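Local coordinates for uracil-dna glycosylase (Deinococcus radiodurans, PDB 4UQM), which belongs to the uracil-DNA glycosylase superfamily, built on a four-stranded parallel beta-sheet flanked by helices, and is modelled here with bound nucleic acid, at residues V63-L67 against W160-T164; E74-L78 against R233-E237; L108-Y112 against A124-L130; I168-K174 against L193-H199. The protein carries 1 engineered substitution. All coordinates share one frame; numbering follows the deposited sequence.

The four contacts tie helices and loops around the parallel sheet. Contacts 1 and 4 share helix 160-172: contact 1 uses its first turn and contact 4 a later part, with centres about 17 Å apart. Contacts 2 and 4 touch directly, since the ammonium NZ of Lys174 lies 3.1 Å from Val75 O and Val171 packs on Val75 and Leu78. Contact 3 lies on the other side of the chain's centre from contacts 1 and 4. It comes nearest to the bound nucleic acid, about 5 Å between nearest atoms, against about 9 Å for contact 1 and about 15 Å for contacts 2 and 4. Along the chain, contacts 3 and 4 both nest within contact 2's loop.

Contact 1. Residues V63-L67 against W160-T164; sequences VFNAL and WEHFT
Phe64, Trp160 and Phe163 form an aromatic cluster between the start of helix 65-69, where Phe64 holds the N-cap position, and the first turn of helix 160-172. Phe64 presents its edge to the face of Phe163 in an offset edge-to-face pair, with centroids 5.6 Å apart and planes at 79°. The closest atoms of this pair are Phe64 CE1 and Phe163 CZ, at 3.6 Å. Toward Trp160 the same ring is inclined obliquely, at 61°, and Phe64 CZ comes to 3.7 Å from Trp160 CH2. Phe163 reaches the cluster because its CG is anti to the backbone N (chi1 179°), which brings the ring toward Phe64 and Leu67.

Aliphatic contacts flank the rings. Val63 CG1 also lies 3.7 Å from Trp160 CH2, and it rests over one face of the Phe64 ring near the rim. Leu67 CD1 meets the edge of Phe163 at its CZ, a looser approach of 4.3 Å.

The one polar group of the cluster, Trp160 NE1, is hydrogen-bonded to Thr146 OG1. Helices 25-35 and 38-53 pack against the rings, with Leu31 on Phe163 and Leu43 on Trp160. Cohesion between the two segments is therefore entirely apolar and comes from ring and methyl contacts, while the indole N-H is satisfied by Thr146, outside them.

Contact 2. Residues E74-L78 against R233-E237; sequences EVKVL and RGPVE
Lys76 and Arg233 reach past each other across this contact, and each donates a hydrogen bond to a backbone carbonyl of the opposite segment. Lys76 NZ donates to Gly234 O over 2.7 Å. The ammonium sits well above the carbonyl plane, 54° out of it, so this short bond does not use a lone-pair direction. Beyond CG the lysine chain is extended, which carries NZ all the way to the loop and brings CE within 3.3 Å of the same oxygen, Gly234 O.

Arg233 NH1 makes a longer bond to Val75 O, 3.3 Å with an N-H...O angle of 147°, and also bonds Arg177 O, so one nitrogen bridges two main-chain oxygens. Val75 O is shared in turn, since Lys174 NZ is a second donor to it. The guanidinium group lies against the base of the lysine: Lys76 CB is over one of its faces, 3.5 Å from Arg233 NH1. A bend at chi3 (71°) turns the group back to this position. Its NE has a long, weak ion pair with Glu176.

Two methyl groups add an apolar contact, Val77 CG2 and Val236 CG2 meeting at 3.8 Å. The loop's own backbone donors find side-chain acceptors, Val236 N in Asn225 and Glu237 N in Gln136.

Segment 74-78 leads into strand 77-81, which lies between strands 138-142 and 179-183. Residues 233-237 follow helix 220-230, whose Thr224 and Leu228 also pack on Val77.

Contact 3. Residues L108-Y112 against A124-L130; sequences LRNIY and APKHGYL
Tyr112, in the middle of helix 106-118, and Ala124 face each other with CA atoms 5.7 Å apart, and the loop 124-130 then returns along the helix until Gly128 lies beside Leu108. This is a helix and its returning loop in the uracil-DNA glycosylase fold, leading on to helix 131-134.

The tyrosine ring is sandwiched. Pro125 CD sits over one face, 4.0 Å from the ring centroid in a CH-pi contact, and Leu108 CG lies over the opposite face toward the rim; this packing on both faces restrains the ring's orientation. Ala124 CB touches the ring's inner part, 3.8 Å from Tyr112 CD2. At the far end the phenol OH donates to His127 O over 2.7 Å. That oxygen lies in the ring plane, and the hydroxyl approaches it in the carbonyl plane on a lone pair, so a buried hydroxyl is well satisfied.

The His127 ring is held at both nitrogens: ND1 accepts from Tyr129 N and NE2 bonds Pro241 O. Leu130 CD1 approaches Leu108 CD1 as the two side chains run alongside in opposite senses. The tightest carbon pair is Leu108 CD2 against Gly128 CA, at 3.4 Å.

Contact 4. Residues I168-K174 against L193-H199; sequences IKAVNAK and LITGKNH
Asn172 meets Thr195 and Gly196 because its first torsion places CG anti to the backbone N (chi1 -178°), swinging the amide from helix 160-172 into the loop. His199 has CG beside its own backbone N (chi1 -59°), which turns its ring toward Asn172 O.

Both ends of the asparagine amide are used. Its OD1 accepts from Gly196 N over 2.9 Å, in the carbonyl plane on a lone pair, and more weakly from Thr195 N. Its ND2 donates to Thr195 OG1 over 3.1 Å. Three bonds thus grip one amide and fix which end is oxygen.

His199 NE2 donates to Asn172 O over 2.9 Å. The oxygen lies in the imidazole plane, although the ring nitrogen stands 39° out of the carbonyl plane. His199 closes a type I turn that begins at Gly196, and its ND1 accepts from Val178 N, just before strand 179-183.

One turn earlier the contact is apolar. Ile168 CG2 packs on Leu193 CB at 3.7 Å, their side chains crossing at about a right angle, and Lys169 CE lies 3.8 Å from Leu193 CD2.

With one imidazole nitrogen donating and the other accepting, His199 is probably neutral. Together the amide and imidazole tie the helix to the loop by directional bonds, mostly to main-chain atoms (Gly196 N, Thr195 N and Asn172 O) and one to Thr195 OG1.

Contact 1. Residues V63-L67 against W160-T164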
loop_
_atom_site.group_PDB
_atom_site.type_symbol
_atom_site.label_atom_id
_atom_site.label_comp_id
_atom_site.label_asym_id
_atom_site.label_seq_id
_atom_site.Cartn_x
_atom_site.Cartn_y
_atom_site.Cartn_z
ATOM N N VAL A 63 9.701 -5.849 4.113
ATOM C CA VAL A 63 8.754 -6.155 3.058
ATOM C C VAL A 63 7.324 -6.181 3.528
ATOM O O VAL A 63 6.419 -5.719 2.802
ATOM C CB VAL A 63 9.143 -7.490 2.358
ATOM C CG1 VAL A 63 8.032 -8.056 1.469
ATOM C CG2 VAL A 63 10.393 -7.308 1.532
ATOM N N PHE A 64 7.079 -6.731 4.717
ATOM C CA PHE A 64 5.712 -6.920 5.209
ATOM C C PHE A 64 5.310 -5.831 6.217
ATOM O O PHE A 64 4.298 -5.988 6.941
ATOM C CB PHE A 64 5.575 -8.319 5.812
ATOM C CG PHE A 64 5.680 -9.413 4.788
ATOM C CD1 PHE A 64 4.596 -9.729 3.971
ATOM C CD2 PHE A 64 6.849 -10.142 4.623
ATOM C CE1 PHE A 64 4.700 -10.727 2.987
ATOM C CE2 PHE A 64 6.938 -11.130 3.652
ATOM C CZ PHE A 64 5.863 -11.411 2.846
ATOM N N ASN A 65 6.037 -4.702 6.259
ATOM C CA ASN A 65 5.724 -3.670 7.238
ATOM C C ASN A 65 4.324 -3.096 7.180
ATOM O O ASN A 65 3.833 -2.687 8.214
ATOM C CB ASN A 65 6.736 -2.532 7.242
ATOM C CG ASN A 65 8.028 -2.917 7.957
ATOM O OD1 ASN A 65 8.149 -3.999 8.542
ATOM N ND2 ASN A 65 9.026 -2.074 7.854
ATOM N N ALA A 66 3.702 -3.011 6.022
ATOM C CA ALA A 66 2.332 -2.472 5.996
ATOM C C ALA A 66 1.416 -3.287 6.900
ATOM O O ALA A 66 0.527 -2.729 7.553
ATOM C CB ALA A 66 1.777 -2.434 4.580
ATOM N N LEU A 67 1.551 -4.629 6.863
ATOM C CA LEU A 67 0.723 -5.487 7.724
ATOM C C LEU A 67 1.098 -5.291 9.172
ATOM O O LEU A 67 0.226 -5.356 10.034
ATOM C CB LEU A 67 0.915 -6.945 7.325
ATOM C CG LEU A 67 0.742 -7.322 5.865
ATOM C CD1 LEU A 67 0.955 -8.824 5.701
ATOM C CD2 LEU A 67 -0.585 -6.910 5.304
ATOM N N TRP A 160 3.747 -12.374 -6.371
ATOM C CA TRP A 160 3.209 -11.457 -5.383
ATOM C C TRP A 160 1.718 -11.201 -5.560
ATOM O O TRP A 160 0.998 -10.942 -4.590
ATOM C CB TRP A 160 3.918 -10.082 -5.421
ATOM C CG TRP A 160 5.214 -10.020 -4.692
ATOM C CD1 TRP A 160 6.463 -9.726 -5.211
ATOM C CD2 TRP A 160 5.402 -10.249 -3.307
ATOM N NE1 TRP A 160 7.405 -9.750 -4.198
ATOM C CE2 TRP A 160 6.771 -10.081 -3.028
ATOM C CE3 TRP A 160 4.544 -10.591 -2.253
ATOM C CZ2 TRP A 160 7.284 -10.264 -1.740
ATOM C CZ3 TRP A 160 5.058 -10.770 -0.976
ATOM C CH2 TRP A 160 6.411 -10.591 -0.739
ATOM N N GLU A 161 1.271 -11.168 -6.812
ATOM C CA GLU A 161 -0.135 -10.832 -7.067
ATOM C C GLU A 161 -1.097 -11.795 -6.431
ATOM O O GLU A 161 -2.154 -11.361 -5.966
ATOM C CB GLU A 161 -0.410 -10.744 -8.572
ATOM C CG GLU A 161 0.283 -9.583 -9.277
ATOM C CD GLU A 161 1.725 -9.817 -9.712
ATOM O OE1 GLU A 161 2.336 -10.875 -9.365
ATOM O OE2 GLU A 161 2.248 -8.931 -10.458
ATOM N N HIS A 162 -0.726 -13.072 -6.312
ATOM C CA HIS A 162 -1.594 -14.012 -5.600
ATOM C C HIS A 162 -1.646 -13.647 -4.116
ATOM O O HIS A 162 -2.677 -13.738 -3.480
ATOM C CB HIS A 162 -1.047 -15.424 -5.744
ATOM C CG HIS A 162 -1.099 -15.956 -7.127
ATOM N ND1 HIS A 162 -2.270 -16.015 -7.846
ATOM C CD2 HIS A 162 -0.144 -16.517 -7.902
ATOM C CE1 HIS A 162 -2.026 -16.570 -9.027
ATOM N NE2 HIS A 162 -0.733 -16.855 -9.095
ATOM N N PHE A 163 -0.505 -13.285 -3.559
ATOM C CA PHE A 163 -0.450 -12.917 -2.139
ATOM C C PHE A 163 -1.231 -11.622 -1.877
ATOM O O PHE A 163 -2.024 -11.555 -0.920
ATOM C CB PHE A 163 0.987 -12.744 -1.702
ATOM C CG PHE A 163 1.113 -12.335 -0.253
ATOM C CD1 PHE A 163 0.932 -13.277 0.749
ATOM C CD2 PHE A 163 1.305 -10.996 0.093
ATOM C CE1 PHE A 163 0.968 -12.884 2.084
ATOM C CE2 PHE A 163 1.364 -10.605 1.415
ATOM C CZ PHE A 163 1.229 -11.551 2.423
ATOM N N THR A 164 -1.042 -10.606 -2.708
ATOM C CA THR A 164 -1.797 -9.383 -2.473
ATOM C C THR A 164 -3.279 -9.544 -2.838
ATOM O O THR A 164 -4.119 -8.876 -2.236
ATOM C CB THR A 164 -1.160 -8.141 -3.114
ATOM O OG1 THR A 164 -1.054 -8.341 -4.506
ATOM C CG2 THR A 164 0.179 -7.875 -2.498
#

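Contact 2. Residues E74-L78 against R233-E237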
loop_
_atom_site.group_PDB
_atom_site.type_symbol
_atom_site.label_atom_id
_atom_site.label_comp_id
_atom_site.label_asym_id
_atom_site.label_seq_id
_atom_site.Cartn_x
_atom_site.Cartn_y
_atom_site.Cartn_z
ATOM N N GLU A 74 -7.972 -3.231 12.068
ATOM C CA GLU A 74 -7.938 -1.781 12.080
ATOM C C GLU A 74 -8.066 -1.170 10.700
ATOM O O GLU A 74 -8.217 0.037 10.610
ATOM C CB GLU A 74 -6.615 -1.307 12.694
ATOM C CG GLU A 74 -6.500 -1.740 14.148
ATOM C CD GLU A 74 -5.309 -1.200 14.912
ATOM O OE1 GLU A 74 -4.694 -0.219 14.510
ATOM O OE2 GLU A 74 -5.006 -1.765 15.994
ATOM N N VAL A 75 -8.069 -1.959 9.641
ATOM C CA VAL A 75 -8.091 -1.380 8.293
ATOM C C VAL A 75 -9.427 -0.681 8.025
ATOM O O VAL A 75 -10.468 -1.295 8.111
ATOM C CB VAL A 75 -7.847 -2.455 7.203
ATOM C CG1 VAL A 75 -7.906 -1.860 5.815
ATOM C CG2 VAL A 75 -6.512 -3.142 7.404
ATOM N N LYS A 76 -9.365 0.598 7.688
ATOM C CA LYS A 76 -10.488 1.287 7.150
ATOM C C LYS A 76 -10.290 1.833 5.752
ATOM O O LYS A 76 -11.292 2.065 5.050
ATOM C CB LYS A 76 -11.006 2.327 8.119
ATOM C CG LYS A 76 -10.142 3.467 8.400
ATOM C CD LYS A 76 -10.837 4.307 9.517
ATOM C CE LYS A 76 -10.304 5.702 9.638
ATOM N NZ LYS A 76 -11.035 6.296 10.789
ATOM N N VAL A 77 -9.029 2.023 5.358
ATOM C CA VAL A 77 -8.701 2.454 3.989
ATOM C C VAL A 77 -7.555 1.599 3.519
ATOM O O VAL A 77 -6.618 1.339 4.298
ATOM C CB VAL A 77 -8.276 3.940 3.941
ATOM C CG1 VAL A 77 -7.877 4.356 2.514
ATOM C CG2 VAL A 77 -9.384 4.847 4.493
ATOM N N LEU A 78 -7.661 1.059 2.309
ATOM C CA LEU A 78 -6.577 0.302 1.741
ATOM C C LEU A 78 -6.114 1.044 0.500
ATOM O O LEU A 78 -6.849 1.175 -0.426
ATOM C CB LEU A 78 -7.023 -1.138 1.414
ATOM C CG LEU A 78 -5.919 -2.112 0.982
ATOM C CD1 LEU A 78 -6.375 -3.538 1.155
ATOM C CD2 LEU A 78 -5.493 -1.867 -0.476
ATOM N N ARG A 233 -17.957 5.436 10.195
ATOM C CA ARG A 233 -16.568 5.289 10.472
ATOM C C ARG A 233 -16.067 6.768 10.517
ATOM O O ARG A 233 -16.605 7.700 9.884
ATOM C CB ARG A 233 -15.881 4.389 9.426
ATOM C CG ARG A 233 -16.563 3.040 9.226
ATOM C CD ARG A 233 -15.639 1.937 8.759
ATOM N NE ARG A 233 -14.729 1.558 9.842
ATOM C CZ ARG A 233 -13.768 0.634 9.793
ATOM N NH1 ARG A 233 -13.465 -0.061 8.699
ATOM N NH2 ARG A 233 -13.040 0.458 10.881
ATOM N N GLY A 234 -15.065 6.991 11.305
ATOM C CA GLY A 234 -14.414 8.265 11.359
ATOM C C GLY A 234 -13.569 8.515 10.118
ATOM O O GLY A 234 -13.017 7.585 9.537
ATOM N N PRO A 235 -13.456 9.774 9.744
ATOM C CA PRO A 235 -12.591 10.140 8.617
ATOM C C PRO A 235 -11.140 9.960 8.970
ATOM O O PRO A 235 -10.785 9.874 10.127
ATOM C CB PRO A 235 -12.885 11.605 8.417
ATOM C CG PRO A 235 -13.408 12.115 9.724
ATOM C CD PRO A 235 -14.037 10.959 10.411
ATOM N N VAL A 236 -10.339 9.866 7.950
ATOM C CA VAL A 236 -8.895 9.921 8.124
ATOM C C VAL A 236 -8.443 11.360 8.308
ATOM O O VAL A 236 -8.892 12.276 7.637
ATOM C CB VAL A 236 -8.173 9.359 6.857
ATOM C CG1 VAL A 236 -6.644 9.519 6.943
ATOM C CG2 VAL A 236 -8.529 7.890 6.641
ATOM N N GLU A 237 -7.521 11.561 9.248
ATOM C CA GLU A 237 -6.821 12.816 9.341
ATOM C C GLU A 237 -5.623 12.774 8.402
ATOM O O GLU A 237 -4.606 12.128 8.699
ATOM C CB GLU A 237 -6.340 13.021 10.763
ATOM C CG GLU A 237 -5.457 14.243 10.935
ATOM C CD GLU A 237 -6.207 15.494 10.629
ATOM O OE1 GLU A 237 -7.018 15.917 11.468
ATOM O OE2 GLU A 237 -6.079 16.012 9.520
#

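Contact 3. Residues L108-Y112 against A124-L130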
loop_
_atom_site.group_PDB
_atom_site.type_symbol
_atom_site.label_atom_id
_atom_site.label_comp_id
_atom_site.label_asym_id
_atom_site.label_seq_id
_atom_site.Cartn_x
_atom_site.Cartn_y
_atom_site.Cartn_z
ATOM N N LEU A 108 5.062 10.998 -4.274
ATOM C CA LEU A 108 4.550 11.542 -3.034
ATOM C C LEU A 108 4.383 13.068 -3.130
ATOM O O LEU A 108 3.424 13.619 -2.582
ATOM C CB LEU A 108 5.413 11.131 -1.842
ATOM C CG LEU A 108 4.880 11.517 -0.441
ATOM C CD1 LEU A 108 3.458 11.017 -0.194
ATOM C CD2 LEU A 108 5.824 11.072 0.669
ATOM N N ARG A 109 5.268 13.748 -3.858
ATOM C CA ARG A 109 5.042 15.175 -4.147
ATOM C C ARG A 109 3.718 15.365 -4.809
ATOM O O ARG A 109 3.023 16.325 -4.515
ATOM C CB ARG A 109 6.116 15.738 -5.045
ATOM C CG ARG A 109 7.432 15.767 -4.364
ATOM C CD ARG A 109 8.429 16.590 -5.086
ATOM N NE ARG A 109 9.668 16.311 -4.430
ATOM C CZ ARG A 109 10.068 16.891 -3.318
ATOM N NH1 ARG A 109 9.338 17.875 -2.723
ATOM N NH2 ARG A 109 11.229 16.503 -2.842
ATOM N N ASN A 110 3.367 14.452 -5.726
ATOM C CA ASN A 110 2.081 14.573 -6.415
ATOM C C ASN A 110 0.917 14.242 -5.496
ATOM O O ASN A 110 -0.110 14.914 -5.561
ATOM C CB ASN A 110 2.083 13.697 -7.655
ATOM C CG ASN A 110 2.881 14.305 -8.784
ATOM O OD1 ASN A 110 3.209 15.490 -8.763
ATOM N ND2 ASN A 110 3.146 13.520 -9.816
ATOM N N ILE A 111 1.040 13.223 -4.651
ATOM C CA ILE A 111 0.065 12.969 -3.625
ATOM C C ILE A 111 -0.185 14.238 -2.789
ATOM O O ILE A 111 -1.337 14.596 -2.477
ATOM C CB ILE A 111 0.470 11.756 -2.753
ATOM C CG1 ILE A 111 0.246 10.442 -3.518
ATOM C CG2 ILE A 111 -0.292 11.701 -1.426
ATOM C CD1 ILE A 111 1.034 9.295 -2.922
ATOM N N TYR A 112 0.901 14.860 -2.341
ATOM C CA TYR A 112 0.801 16.122 -1.561
ATOM C C TYR A 112 0.095 17.240 -2.351
ATOM O O TYR A 112 -0.712 17.994 -1.780
ATOM C CB TYR A 112 2.161 16.591 -1.091
ATOM C CG TYR A 112 2.821 15.805 0.041
ATOM C CD1 TYR A 112 2.154 14.772 0.729
ATOM C CD2 TYR A 112 4.143 16.059 0.402
ATOM C CE1 TYR A 112 2.750 14.089 1.736
ATOM C CE2 TYR A 112 4.768 15.363 1.437
ATOM C CZ TYR A 112 4.068 14.377 2.114
ATOM O OH TYR A 112 4.685 13.693 3.118
ATOM N N ALA A 124 1.446 20.501 3.005
ATOM C CA ALA A 124 2.429 19.477 2.763
ATOM C C ALA A 124 3.658 19.688 3.640
ATOM O O ALA A 124 4.186 20.792 3.674
ATOM C CB ALA A 124 2.839 19.484 1.306
ATOM N N PRO A 125 4.104 18.651 4.351
ATOM C CA PRO A 125 5.299 18.777 5.152
ATOM C C PRO A 125 6.532 18.539 4.309
ATOM O O PRO A 125 6.445 18.138 3.153
ATOM C CB PRO A 125 5.147 17.659 6.135
ATOM C CG PRO A 125 4.494 16.594 5.336
ATOM C CD PRO A 125 3.549 17.277 4.438
ATOM N N LYS A 126 7.665 18.840 4.907
ATOM C CA LYS A 126 8.962 18.701 4.223
ATOM C C LYS A 126 9.446 17.248 4.145
ATOM O O LYS A 126 10.346 16.935 3.376
ATOM C CB LYS A 126 9.998 19.568 4.945
ATOM C CG LYS A 126 9.673 21.055 4.854
ATOM C CD LYS A 126 9.764 21.599 3.430
ATOM C CE LYS A 126 9.443 23.078 3.302
ATOM N NZ LYS A 126 10.495 23.927 3.902
ATOM N N HIS A 127 8.897 16.394 4.965
ATOM C CA HIS A 127 9.232 14.972 4.996
ATOM C C HIS A 127 8.211 14.154 4.267
ATOM O O HIS A 127 7.130 14.659 3.914
ATOM C CB HIS A 127 9.336 14.517 6.468
ATOM C CG HIS A 127 8.008 14.472 7.148
ATOM N ND1 HIS A 127 7.160 13.401 7.022
ATOM C CD2 HIS A 127 7.378 15.356 7.955
ATOM C CE1 HIS A 127 6.053 13.623 7.699
ATOM N NE2 HIS A 127 6.141 14.831 8.238
ATOM N N GLY A 128 8.545 12.860 4.069
ATOM C CA GLY A 128 7.645 11.941 3.392
ATOM C C GLY A 128 7.227 10.714 4.183
ATOM O O GLY A 128 6.881 9.690 3.595
ATOM N N TYR A 129 7.231 10.809 5.512
ATOM C CA TYR A 129 7.001 9.665 6.408
ATOM C C TYR A 129 5.536 9.539 6.749
ATOM O O TYR A 129 4.957 10.448 7.365
ATOM C CB TYR A 129 7.830 9.872 7.651
ATOM C CG TYR A 129 7.881 8.728 8.597
ATOM C CD1 TYR A 129 8.299 7.485 8.222
ATOM C CD2 TYR A 129 7.571 8.936 9.938
ATOM C CE1 TYR A 129 8.393 6.426 9.154
ATOM C CE2 TYR A 129 7.698 7.936 10.865
ATOM C CZ TYR A 129 8.071 6.677 10.470
ATOM O OH TYR A 129 8.225 5.625 11.403
ATOM N N LEU A 130 4.936 8.412 6.345
ATOM C CA LEU A 130 3.479 8.256 6.381
ATOM C C LEU A 130 2.989 7.334 7.483
ATOM O O LEU A 130 1.832 6.917 7.483
ATOM C CB LEU A 130 2.989 7.789 5.011
ATOM C CG LEU A 130 3.442 8.609 3.815
ATOM C CD1 LEU A 130 2.889 7.958 2.543
ATOM C CD2 LEU A 130 3.000 10.048 3.909
#

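Contact 4. Residues I168-K174 against L193-H199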
loop_
_atom_site.group_PDB
_atom_site.type_symbol
_atom_site.label_atom_id
_atom_site.label_comp_id
_atom_site.label_asym_id
_atom_site.label_seq_id
_atom_site.Cartn_x
_atom_site.Cartn_y
_atom_site.Cartn_z
ATOM N N ILE A 168 -6.221 -8.447 -0.129
ATOM C CA ILE A 168 -7.461 -7.782 -0.591
ATOM C C ILE A 168 -8.673 -8.586 -0.166
ATOM O O ILE A 168 -9.630 -8.043 0.373
ATOM C CB ILE A 168 -7.484 -7.664 -2.132
ATOM C CG1 ILE A 168 -6.485 -6.605 -2.629
ATOM C CG2 ILE A 168 -8.908 -7.394 -2.658
ATOM C CD1 ILE A 168 -6.944 -5.180 -2.410
ATOM N N LYS A 169 -8.653 -9.905 -0.418
ATOM C CA LYS A 169 -9.760 -10.761 -0.041
ATOM C C LYS A 169 -10.025 -10.756 1.468
ATOM O O LYS A 169 -11.186 -10.755 1.873
ATOM C CB LYS A 169 -9.561 -12.204 -0.547
ATOM C CG LYS A 169 -9.758 -12.284 -2.082
ATOM C CD LYS A 169 -9.520 -13.695 -2.581
ATOM C CE LYS A 169 -9.088 -13.778 -4.059
ATOM N NZ LYS A 169 -8.619 -15.129 -4.489
ATOM N N ALA A 170 -8.964 -10.743 2.291
ATOM C CA ALA A 170 -9.165 -10.741 3.748
ATOM C C ALA A 170 -9.835 -9.443 4.222
ATOM O O ALA A 170 -10.721 -9.447 5.099
ATOM C CB ALA A 170 -7.849 -10.902 4.448
ATOM N N VAL A 171 -9.402 -8.320 3.648
ATOM C CA VAL A 171 -10.023 -7.027 3.952
ATOM C C VAL A 171 -11.452 -6.995 3.417
ATOM O O VAL A 171 -12.347 -6.531 4.116
ATOM C CB VAL A 171 -9.176 -5.885 3.373
ATOM C CG1 VAL A 171 -9.817 -4.556 3.626
ATOM C CG2 VAL A 171 -7.771 -5.900 4.015
ATOM N N ASN A 172 -11.682 -7.498 2.195
ATOM C CA ASN A 172 -13.042 -7.506 1.637
ATOM C C ASN A 172 -14.042 -8.316 2.466
ATOM O O ASN A 172 -15.237 -8.020 2.524
ATOM C CB ASN A 172 -12.979 -8.107 0.245
ATOM C CG ASN A 172 -14.312 -8.125 -0.432
ATOM O OD1 ASN A 172 -14.869 -7.071 -0.752
ATOM N ND2 ASN A 172 -14.839 -9.300 -0.671
ATOM N N ALA A 173 -13.548 -9.357 3.108
ATOM C CA ALA A 173 -14.367 -10.175 4.008
ATOM C C ALA A 173 -14.834 -9.428 5.268
ATOM O O ALA A 173 -15.723 -9.936 5.981
ATOM C CB ALA A 173 -13.610 -11.440 4.400
ATOM N N LYS A 174 -14.232 -8.281 5.596
ATOM C CA LYS A 174 -14.731 -7.495 6.737
ATOM C C LYS A 174 -16.127 -6.962 6.434
ATOM O O LYS A 174 -16.428 -6.575 5.297
ATOM C CB LYS A 174 -13.789 -6.342 7.070
ATOM C CG LYS A 174 -12.399 -6.731 7.601
ATOM C CD LYS A 174 -11.420 -5.579 7.430
ATOM C CE LYS A 174 -11.764 -4.316 8.137
ATOM N NZ LYS A 174 -11.055 -4.054 9.367
ATOM N N LEU A 193 -12.216 -8.269 -7.109
ATOM C CA LEU A 193 -12.223 -8.980 -5.830
ATOM C C LEU A 193 -13.008 -8.223 -4.773
ATOM O O LEU A 193 -13.288 -8.795 -3.704
ATOM C CB LEU A 193 -10.774 -9.135 -5.321
ATOM C CG LEU A 193 -9.855 -9.932 -6.246
ATOM C CD1 LEU A 193 -8.451 -9.958 -5.668
ATOM C CD2 LEU A 193 -10.402 -11.299 -6.573
ATOM N N ILE A 194 -13.264 -6.925 -4.989
ATOM C CA ILE A 194 -13.920 -6.087 -3.993
ATOM C C ILE A 194 -15.462 -6.142 -4.178
ATOM O O ILE A 194 -16.083 -5.361 -4.870
ATOM C CB ILE A 194 -13.348 -4.672 -3.969
ATOM C CG1 ILE A 194 -11.812 -4.747 -3.753
ATOM C CG2 ILE A 194 -13.999 -3.883 -2.836
ATOM C CD1 ILE A 194 -11.087 -3.592 -4.330
ATOM N N THR A 195 -16.056 -7.155 -3.586
ATOM C CA THR A 195 -17.479 -7.447 -3.730
ATOM C C THR A 195 -18.296 -7.122 -2.499
ATOM O O THR A 195 -19.534 -7.171 -2.546
ATOM C CB THR A 195 -17.639 -8.957 -3.942
ATOM O OG1 THR A 195 -17.035 -9.643 -2.830
ATOM C CG2 THR A 195 -16.975 -9.401 -5.202
ATOM N N GLY A 196 -17.649 -6.799 -1.382
ATOM C CA GLY A 196 -18.413 -6.574 -0.150
ATOM C C GLY A 196 -19.420 -5.438 -0.294
ATOM O O GLY A 196 -19.046 -4.353 -0.797
ATOM N N LYS A 197 -20.668 -5.664 0.146
ATOM C CA LYS A 197 -21.748 -4.690 -0.090
ATOM C C LYS A 197 -21.462 -3.323 0.553
ATOM O O LYS A 197 -21.932 -2.289 0.065
ATOM C CB LYS A 197 -23.117 -5.204 0.389
ATOM C CG LYS A 197 -23.289 -5.463 1.892
ATOM C CD LYS A 197 -24.713 -5.949 2.250
ATOM N N ASN A 198 -20.714 -3.328 1.648
ATOM C CA ASN A 198 -20.422 -2.068 2.323
ATOM C C ASN A 198 -19.171 -1.378 1.918
ATOM O O ASN A 198 -18.879 -0.286 2.427
ATOM C CB ASN A 198 -20.383 -2.271 3.824
ATOM C CG ASN A 198 -21.729 -2.637 4.372
ATOM O OD1 ASN A 198 -22.785 -2.108 3.949
ATOM N ND2 ASN A 198 -21.720 -3.563 5.324
ATOM N N HIS A 199 -18.418 -1.963 1.000
ATOM C CA HIS A 199 -17.138 -1.383 0.638
ATOM C C HIS A 199 -17.267 -0.371 -0.508
ATOM O O HIS A 199 -18.267 -0.350 -1.190
ATOM C CB HIS A 199 -16.133 -2.478 0.304
ATOM C CG HIS A 199 -15.918 -3.430 1.438
ATOM N ND1 HIS A 199 -15.935 -3.007 2.746
ATOM C CD2 HIS A 199 -15.707 -4.764 1.482
ATOM C CE1 HIS A 199 -15.762 -4.030 3.550
ATOM N NE2 HIS A 199 -15.608 -5.109 2.810
#